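Local coordinates for F5/8 type C domain protein (Clostridium perfringens, PDB 7JRM) that probably binds mucin sugars through its carbohydrate-binding module, as part of the large O-glycopeptidase ZmpB, which recognises and hydrolyses mucin, at residues Q311-K316 with L328-L333; L348-M353 with L370-A375; N296-I301 with T317-L322. All coordinates share one frame; numbering follows the deposited sequence.

Contact 1 (Q311-K316 with L328-L333)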
# COMPACT_ATOMS: atom_id res chain seq x y z
N GLN A 311 -39.52 -5.93 15.80
CA GLN A 311 -39.72 -6.09 17.24
C GLN A 311 -39.84 -7.56 17.62
O GLN A 311 -39.37 -7.96 18.69
CB GLN A 311 -40.97 -5.31 17.68
CG GLN A 311 -40.74 -3.83 17.87
CD GLN A 311 -42.03 -3.05 18.02
OE1 GLN A 311 -43.12 -3.57 17.75
NE2 GLN A 311 -41.93 -1.80 18.45
N ASN A 312 -40.46 -8.37 16.76
CA ASN A 312 -40.58 -9.79 17.04
C ASN A 312 -39.22 -10.48 16.99
O ASN A 312 -38.94 -11.40 17.77
CB ASN A 312 -41.54 -10.45 16.06
CG ASN A 312 -42.97 -10.47 16.57
OD1 ASN A 312 -43.25 -10.97 17.66
ND2 ASN A 312 -43.89 -9.93 15.78
N GLN A 313 -38.35 -10.04 16.07
CA GLN A 313 -37.04 -10.66 15.93
C GLN A 313 -36.10 -10.26 17.07
O GLN A 313 -35.26 -11.07 17.49
CB GLN A 313 -36.42 -10.30 14.58
CG GLN A 313 -35.18 -11.10 14.22
CD GLN A 313 -35.50 -12.30 13.35
OE1 GLN A 313 -36.39 -12.25 12.50
NE2 GLN A 313 -34.76 -13.38 13.55
N LEU A 314 -36.22 -9.04 17.57
CA LEU A 314 -35.31 -8.52 18.58
C LEU A 314 -35.86 -8.58 19.99
O LEU A 314 -35.12 -8.31 20.94
CB LEU A 314 -34.93 -7.07 18.25
CG LEU A 314 -34.02 -6.87 17.04
CD1 LEU A 314 -33.84 -5.39 16.74
CD2 LEU A 314 -32.68 -7.55 17.26
N ASN A 315 -37.14 -8.93 20.16
CA ASN A 315 -37.79 -8.98 21.47
C ASN A 315 -37.67 -7.64 22.18
O ASN A 315 -36.85 -7.48 23.10
CB ASN A 315 -37.19 -10.10 22.32
CG ASN A 315 -37.87 -10.24 23.67
OD1 ASN A 315 -38.82 -9.53 23.98
ND2 ASN A 315 -37.38 -11.17 24.49
N LYS A 316 -38.48 -6.67 21.78
CA LYS A 316 -38.53 -5.36 22.42
C LYS A 316 -39.76 -4.62 21.92
O LYS A 316 -40.37 -5.01 20.92
CB LYS A 316 -37.26 -4.55 22.15
CG LYS A 316 -36.80 -4.57 20.70
CD LYS A 316 -35.78 -3.48 20.44
CE LYS A 316 -36.35 -2.11 20.75
NZ LYS A 316 -35.29 -1.16 21.18
N LEU A 328 -29.21 -6.87 13.44
CA LEU A 328 -29.90 -7.86 12.62
C LEU A 328 -28.91 -8.59 11.73
O LEU A 328 -28.27 -7.99 10.86
CB LEU A 328 -30.98 -7.21 11.76
CG LEU A 328 -32.32 -6.75 12.35
CD1 LEU A 328 -32.88 -7.79 13.33
CD2 LEU A 328 -32.25 -5.37 12.99
N THR A 329 -28.78 -9.90 11.95
CA THR A 329 -28.12 -10.78 11.00
C THR A 329 -29.11 -11.62 10.20
O THR A 329 -28.80 -12.03 9.08
CB THR A 329 -27.14 -11.71 11.72
OG1 THR A 329 -27.86 -12.57 12.61
CG2 THR A 329 -26.11 -10.91 12.49
N THR A 330 -30.29 -11.88 10.77
CA THR A 330 -31.38 -12.55 10.08
C THR A 330 -32.68 -11.87 10.46
O THR A 330 -32.82 -11.34 11.57
CB THR A 330 -31.44 -14.05 10.42
OG1 THR A 330 -32.57 -14.64 9.77
CG2 THR A 330 -31.54 -14.25 11.92
N LEU A 331 -33.63 -11.87 9.53
CA LEU A 331 -34.90 -11.18 9.76
C LEU A 331 -36.00 -11.85 8.96
O LEU A 331 -35.82 -12.16 7.78
CB LEU A 331 -34.79 -9.70 9.37
CG LEU A 331 -36.03 -8.84 9.65
CD1 LEU A 331 -36.35 -8.81 11.14
CD2 LEU A 331 -35.82 -7.43 9.12
N THR A 332 -37.14 -12.08 9.61
CA THR A 332 -38.32 -12.65 8.98
C THR A 332 -39.42 -11.60 8.97
O THR A 332 -39.71 -10.98 10.00
CB THR A 332 -38.78 -13.91 9.72
OG1 THR A 332 -37.81 -14.95 9.55
CG2 THR A 332 -40.12 -14.39 9.18
N LEU A 333 -40.04 -11.40 7.81
CA LEU A 333 -41.07 -10.39 7.63
C LEU A 333 -42.43 -11.05 7.41
O LEU A 333 -42.52 -12.19 6.96
CB LEU A 333 -40.73 -9.47 6.45
CG LEU A 333 -39.39 -8.74 6.54
CD1 LEU A 333 -39.27 -7.72 5.42
CD2 LEU A 333 -39.23 -8.08 7.89
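Gln-313, in the last turn of helix 304-314, comes closest to Leu-331 of strand 330-332, their CA atoms 6.6 Å apart. The strand begins a run of three parallel strands whose LxxLxL-like sequences are consistent with leucine-rich repeats, and is the outermost there. Its neighbour 350-352 takes one edge through backbone bonds; the helix end meets the other, much as a helical cap closes a repeat domain. Gln-313 does most of the work. CG stands anti to the backbone N (chi1 -169°) and lies 4.1 Å from Leu-328 CD1, after which the chain bends at chi2 and the amide reaches the strand. There OE1 accepts a hydrogen bond from Thr-332 N at 3.0 Å, the donor tilted 30° from the carbonyl plane. NE2, on the other half of the amide, lies 3.7 Å from Thr-330 CG2. Leu-331 CD1 touches Gln-313 CB, also at 3.7 Å; Leu-331, a buried residue, also touches Ile-310, Leu-342 and Leu-348. Leu-314 crosses Leu-328 at about a right angle, both methyls engaged: its CD2 sits 3.9 Å from Leu-328 CD1, and its CD1 is 4.1 Å from Leu-328 CD2.

Contact 2 (L348-M353 with L370-A375)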
# COMPACT_ATOMS: atom_id res chain seq x y z
N LEU A 348 -27.20 -7.26 7.89
CA LEU A 348 -28.23 -8.23 7.53
C LEU A 348 -27.69 -9.24 6.52
O LEU A 348 -27.16 -8.86 5.47
CB LEU A 348 -29.46 -7.52 6.97
CG LEU A 348 -30.68 -8.39 6.68
CD1 LEU A 348 -31.18 -9.06 7.95
CD2 LEU A 348 -31.78 -7.58 6.02
N GLU A 349 -27.83 -10.52 6.84
CA GLU A 349 -27.36 -11.60 5.98
C GLU A 349 -28.47 -12.41 5.35
O GLU A 349 -28.28 -12.96 4.27
CB GLU A 349 -26.43 -12.54 6.77
CG GLU A 349 -25.29 -11.84 7.47
CD GLU A 349 -24.68 -12.68 8.58
OE1 GLU A 349 -25.03 -13.88 8.67
OE2 GLU A 349 -23.86 -12.15 9.36
N THR A 350 -29.63 -12.51 6.01
CA THR A 350 -30.74 -13.31 5.51
C THR A 350 -32.04 -12.57 5.75
O THR A 350 -32.30 -12.10 6.87
CB THR A 350 -30.78 -14.68 6.20
OG1 THR A 350 -29.64 -15.45 5.80
CG2 THR A 350 -32.05 -15.43 5.82
N LEU A 351 -32.86 -12.45 4.71
CA LEU A 351 -34.16 -11.80 4.78
C LEU A 351 -35.21 -12.77 4.26
O LEU A 351 -35.24 -13.08 3.07
CB LEU A 351 -34.18 -10.50 3.99
CG LEU A 351 -35.42 -9.61 4.14
CD1 LEU A 351 -35.84 -9.53 5.60
CD2 LEU A 351 -35.16 -8.23 3.57
N ASN A 352 -36.07 -13.25 5.16
CA ASN A 352 -37.15 -14.18 4.81
C ASN A 352 -38.45 -13.39 4.75
O ASN A 352 -39.08 -13.13 5.77
CB ASN A 352 -37.23 -15.31 5.83
CG ASN A 352 -35.98 -16.17 5.87
OD1 ASN A 352 -35.42 -16.50 4.83
ND2 ASN A 352 -35.55 -16.53 7.07
N MET A 353 -38.84 -12.99 3.54
CA MET A 353 -40.02 -12.17 3.32
C MET A 353 -40.92 -12.78 2.26
O MET A 353 -41.56 -12.06 1.48
CB MET A 353 -39.63 -10.74 2.95
CG MET A 353 -38.73 -10.64 1.73
SD MET A 353 -38.11 -8.97 1.46
CE MET A 353 -39.30 -8.36 0.27
N LEU A 370 -26.27 -9.27 2.37
CA LEU A 370 -27.55 -9.93 2.13
C LEU A 370 -27.37 -10.96 1.01
O LEU A 370 -27.59 -10.68 -0.17
CB LEU A 370 -28.63 -8.92 1.78
CG LEU A 370 -30.07 -9.44 1.75
CD1 LEU A 370 -30.33 -10.37 2.93
CD2 LEU A 370 -31.06 -8.29 1.74
N ASN A 371 -26.96 -12.17 1.40
CA ASN A 371 -26.75 -13.25 0.44
C ASN A 371 -27.93 -14.19 0.33
O ASN A 371 -28.01 -14.94 -0.65
CB ASN A 371 -25.50 -14.06 0.82
CG ASN A 371 -24.21 -13.31 0.54
OD1 ASN A 371 -24.20 -12.33 -0.19
ND2 ASN A 371 -23.11 -13.79 1.12
N THR A 372 -28.85 -14.18 1.30
CA THR A 372 -30.03 -15.04 1.29
C THR A 372 -31.26 -14.14 1.31
O THR A 372 -31.61 -13.58 2.35
CB THR A 372 -30.02 -16.00 2.48
OG1 THR A 372 -28.84 -16.81 2.43
CG2 THR A 372 -31.25 -16.90 2.44
N LEU A 373 -31.92 -14.01 0.16
CA LEU A 373 -33.12 -13.19 0.02
C LEU A 373 -34.26 -14.08 -0.45
O LEU A 373 -34.26 -14.56 -1.59
CB LEU A 373 -32.89 -12.03 -0.95
CG LEU A 373 -34.10 -11.13 -1.22
CD1 LEU A 373 -34.53 -10.42 0.06
CD2 LEU A 373 -33.78 -10.12 -2.31
N ASN A 374 -35.23 -14.32 0.43
CA ASN A 374 -36.41 -15.11 0.13
C ASN A 374 -37.60 -14.15 0.04
O ASN A 374 -38.21 -13.81 1.05
CB ASN A 374 -36.64 -16.19 1.18
CG ASN A 374 -35.48 -17.16 1.29
OD1 ASN A 374 -35.05 -17.75 0.29
ND2 ASN A 374 -34.95 -17.32 2.49
N ALA A 375 -37.90 -13.71 -1.18
CA ALA A 375 -38.97 -12.75 -1.44
C ALA A 375 -39.87 -13.25 -2.56
O ALA A 375 -40.22 -12.52 -3.49
CB ALA A 375 -38.39 -11.38 -1.79
O HOH W 1 -26.85 -15.48 3.45
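Met-353 reaches across to Asn-374 and Ala-375 at the downstream end of two parallel strands, LxxLxM and LxxLxA variants of what is probably a leucine-rich-repeat signature, LxxLxL. Its CB faces the carbonyl of Asn-374, which also accepts the hydrogen bond from Met-353 N at 2.7 Å. CG, set between backbone N and carbonyl carbon (chi1 56°), lies 3.3 Å from that same Asn-374 O and 3.6 Å from Ala-375 CB. SD lies 4.1 Å from Leu-373 CD1 and at a like distance from Ala-375 CB. Finally chi3 bends the chain, putting CE 3.8 Å from Ala-375 CB. Leu-351, buried, lies beside Leu-373 on the leucine-bearing face, and Leu-370 CD1 packs on Leu-351 CB. The other face carries Thr-350 beside Thr-372 and Asn-352 beside Asn-374. The two amides are nearly coplanar (14° apart), Asn-374 ND2 donating to Asn-352 OD1; at 2.5 Å the length is doubtfully short. A water joins Thr-372 OG1 to Glu-349 O, which also receives Thr-372 N and, weakly, Asn-371 N. The chemistry thus divides by face: apolar side chains on one, hydroxyls and amides on the other, with straight backbone bonds such as Leu-351 N to Thr-372 O joining the strands.

Contact 3 (N296-I301 with T317-L322)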
# COMPACT_ATOMS: atom_id res chain seq x y z
N ASN A 296 -28.30 5.04 19.44
CA ASN A 296 -29.54 5.29 20.16
C ASN A 296 -30.56 6.06 19.34
O ASN A 296 -31.72 6.16 19.76
CB ASN A 296 -29.25 6.06 21.45
CG ASN A 296 -28.33 5.31 22.39
OD1 ASN A 296 -27.34 5.86 22.87
ND2 ASN A 296 -28.64 4.05 22.65
N ALA A 297 -30.18 6.59 18.18
CA ALA A 297 -31.11 7.36 17.36
C ALA A 297 -32.22 6.47 16.81
O ALA A 297 -31.98 5.34 16.39
CB ALA A 297 -30.36 8.05 16.22
N VAL A 298 -33.44 7.00 16.81
CA VAL A 298 -34.60 6.24 16.35
C VAL A 298 -34.61 6.21 14.83
O VAL A 298 -34.32 7.21 14.16
CB VAL A 298 -35.90 6.85 16.92
CG1 VAL A 298 -35.98 8.33 16.60
CG2 VAL A 298 -37.11 6.11 16.38
N ILE A 299 -34.93 5.04 14.28
CA ILE A 299 -35.05 4.85 12.83
C ILE A 299 -36.51 5.03 12.44
O ILE A 299 -37.40 4.47 13.10
CB ILE A 299 -34.53 3.47 12.41
CG1 ILE A 299 -33.06 3.30 12.83
CG2 ILE A 299 -34.68 3.27 10.91
CD1 ILE A 299 -32.15 4.39 12.30
N ASN A 300 -36.75 5.79 11.38
CA ASN A 300 -38.11 6.01 10.89
C ASN A 300 -38.55 4.80 10.09
O ASN A 300 -38.02 4.53 9.01
CB ASN A 300 -38.17 7.28 10.05
CG ASN A 300 -39.56 7.56 9.51
OD1 ASN A 300 -39.78 7.58 8.30
ND2 ASN A 300 -40.51 7.77 10.42
N ILE A 301 -39.52 4.06 10.62
CA ILE A 301 -40.08 2.89 9.94
C ILE A 301 -41.56 3.15 9.67
O ILE A 301 -42.40 2.91 10.55
CB ILE A 301 -39.87 1.61 10.76
CG1 ILE A 301 -38.41 1.47 11.17
CG2 ILE A 301 -40.33 0.39 9.98
CD1 ILE A 301 -38.13 0.28 12.06
N THR A 317 -40.11 -3.56 22.63
CA THR A 317 -41.22 -2.70 22.26
C THR A 317 -40.72 -1.27 22.08
O THR A 317 -39.62 -0.91 22.51
CB THR A 317 -42.34 -2.73 23.31
OG1 THR A 317 -41.90 -2.06 24.50
CG2 THR A 317 -42.69 -4.17 23.66
N GLY A 318 -41.55 -0.45 21.43
CA GLY A 318 -41.19 0.94 21.22
C GLY A 318 -40.29 1.13 20.01
O GLY A 318 -40.30 0.34 19.06
N ASP A 319 -39.50 2.19 20.06
CA ASP A 319 -38.68 2.59 18.92
C ASP A 319 -37.59 1.57 18.63
O ASP A 319 -37.07 0.90 19.53
CB ASP A 319 -38.05 3.96 19.17
CG ASP A 319 -39.01 4.92 19.85
OD1 ASP A 319 -38.99 5.00 21.09
OD2 ASP A 319 -39.77 5.60 19.14
N ILE A 320 -37.25 1.45 17.35
CA ILE A 320 -36.13 0.63 16.90
C ILE A 320 -34.97 1.57 16.59
O ILE A 320 -35.11 2.51 15.80
CB ILE A 320 -36.51 -0.21 15.67
CG1 ILE A 320 -37.57 -1.25 16.04
CG2 ILE A 320 -35.28 -0.89 15.09
CD1 ILE A 320 -37.11 -2.26 17.08
N THR A 321 -33.82 1.31 17.21
CA THR A 321 -32.66 2.18 17.10
C THR A 321 -31.71 1.68 16.01
O THR A 321 -31.85 0.57 15.48
CB THR A 321 -31.92 2.25 18.44
OG1 THR A 321 -31.18 1.05 18.65
CG2 THR A 321 -32.92 2.43 19.58
N LEU A 322 -30.74 2.53 15.66
CA LEU A 322 -29.70 2.12 14.73
C LEU A 322 -28.87 0.98 15.32
O LEU A 322 -28.49 0.05 14.61
CB LEU A 322 -28.80 3.30 14.38
CG LEU A 322 -27.73 3.08 13.31
CD1 LEU A 322 -28.37 2.90 11.95
CD2 LEU A 322 -26.75 4.24 13.29
O HOH W 2 -38.59 2.80 15.52
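Val-298 and Thr-321 come together as a single backbone bridge, CA to CA 4.6 Å, between two loops flanking helix 304-314. They belong to the helical region leading into the probable leucine-rich-repeat strands, and the segment directions lie 110° apart. Two backbone hydrogen bonds frame the bridge. Ile-299 N donates to Ile-320 O at 3.0 Å, almost straight at the hydrogen (166°), and Leu-322 N donates to Ala-297 O at 3.2 Å. That second carbonyl also meets Thr-321 CA in a CA-H...O contact. A water extends the polar seam: it donates to Ile-299 O and accepts from Ile-320 N, the latter at 2.6 Å.

Capping comes from Thr-321, the N-cap of helix 322-326. Its OG1, held between backbone N and carbonyl carbon (chi1 76°), bonds to Asp-324 N inside the helix and to Leu-295 O. The hydroxyl therefore ties the start of this helix to the chain just ahead of 296-301, while CB rests against Ala-297 O.

Apolar contacts fall in two groups. Ile-301 CD1 reaches 4.0 Å from Ile-320 CB, and both side chains continue onto Ile-310 of helix 304-314. Ile-299 and Leu-322 meet through their CD1 methyls at 4.1 Å, beside Asn-344; Ile-299 also touches Met-325. Ile-299 CG1 lies closer in, over the backbone at the helix start, 3.7 Å from Leu-322 N. On the solvent-facing side the packing is mixed: Val-298 crosses Asp-319 obliquely, its CG2, anti to the backbone N, lying 3.6 Å from Asp-319 CB.

Contacts 1 and 2 share one sheet: strand 330-332 pairs with 350-352 through bonds such as Leu-333 N to Asn-352 O, and contact 2 continues the sheet inward. Both are partly buried, leucines inside and polar side chains more exposed. Contact 3 lies at the surface, about 21 Å between centres from contact 2, yet meets contact 1 where Gln-311 NE2 bonds Gly-318 O. Contact 1 uses the C-terminal end of helix 304-314; contact 3 joins the loops before and after that helix. Strand pairing in regular register dominates contact 2, one side-chain amide substitutes for a strand neighbour in contact 1, and contact 3 relies on a lone bridge, a water and a helix cap.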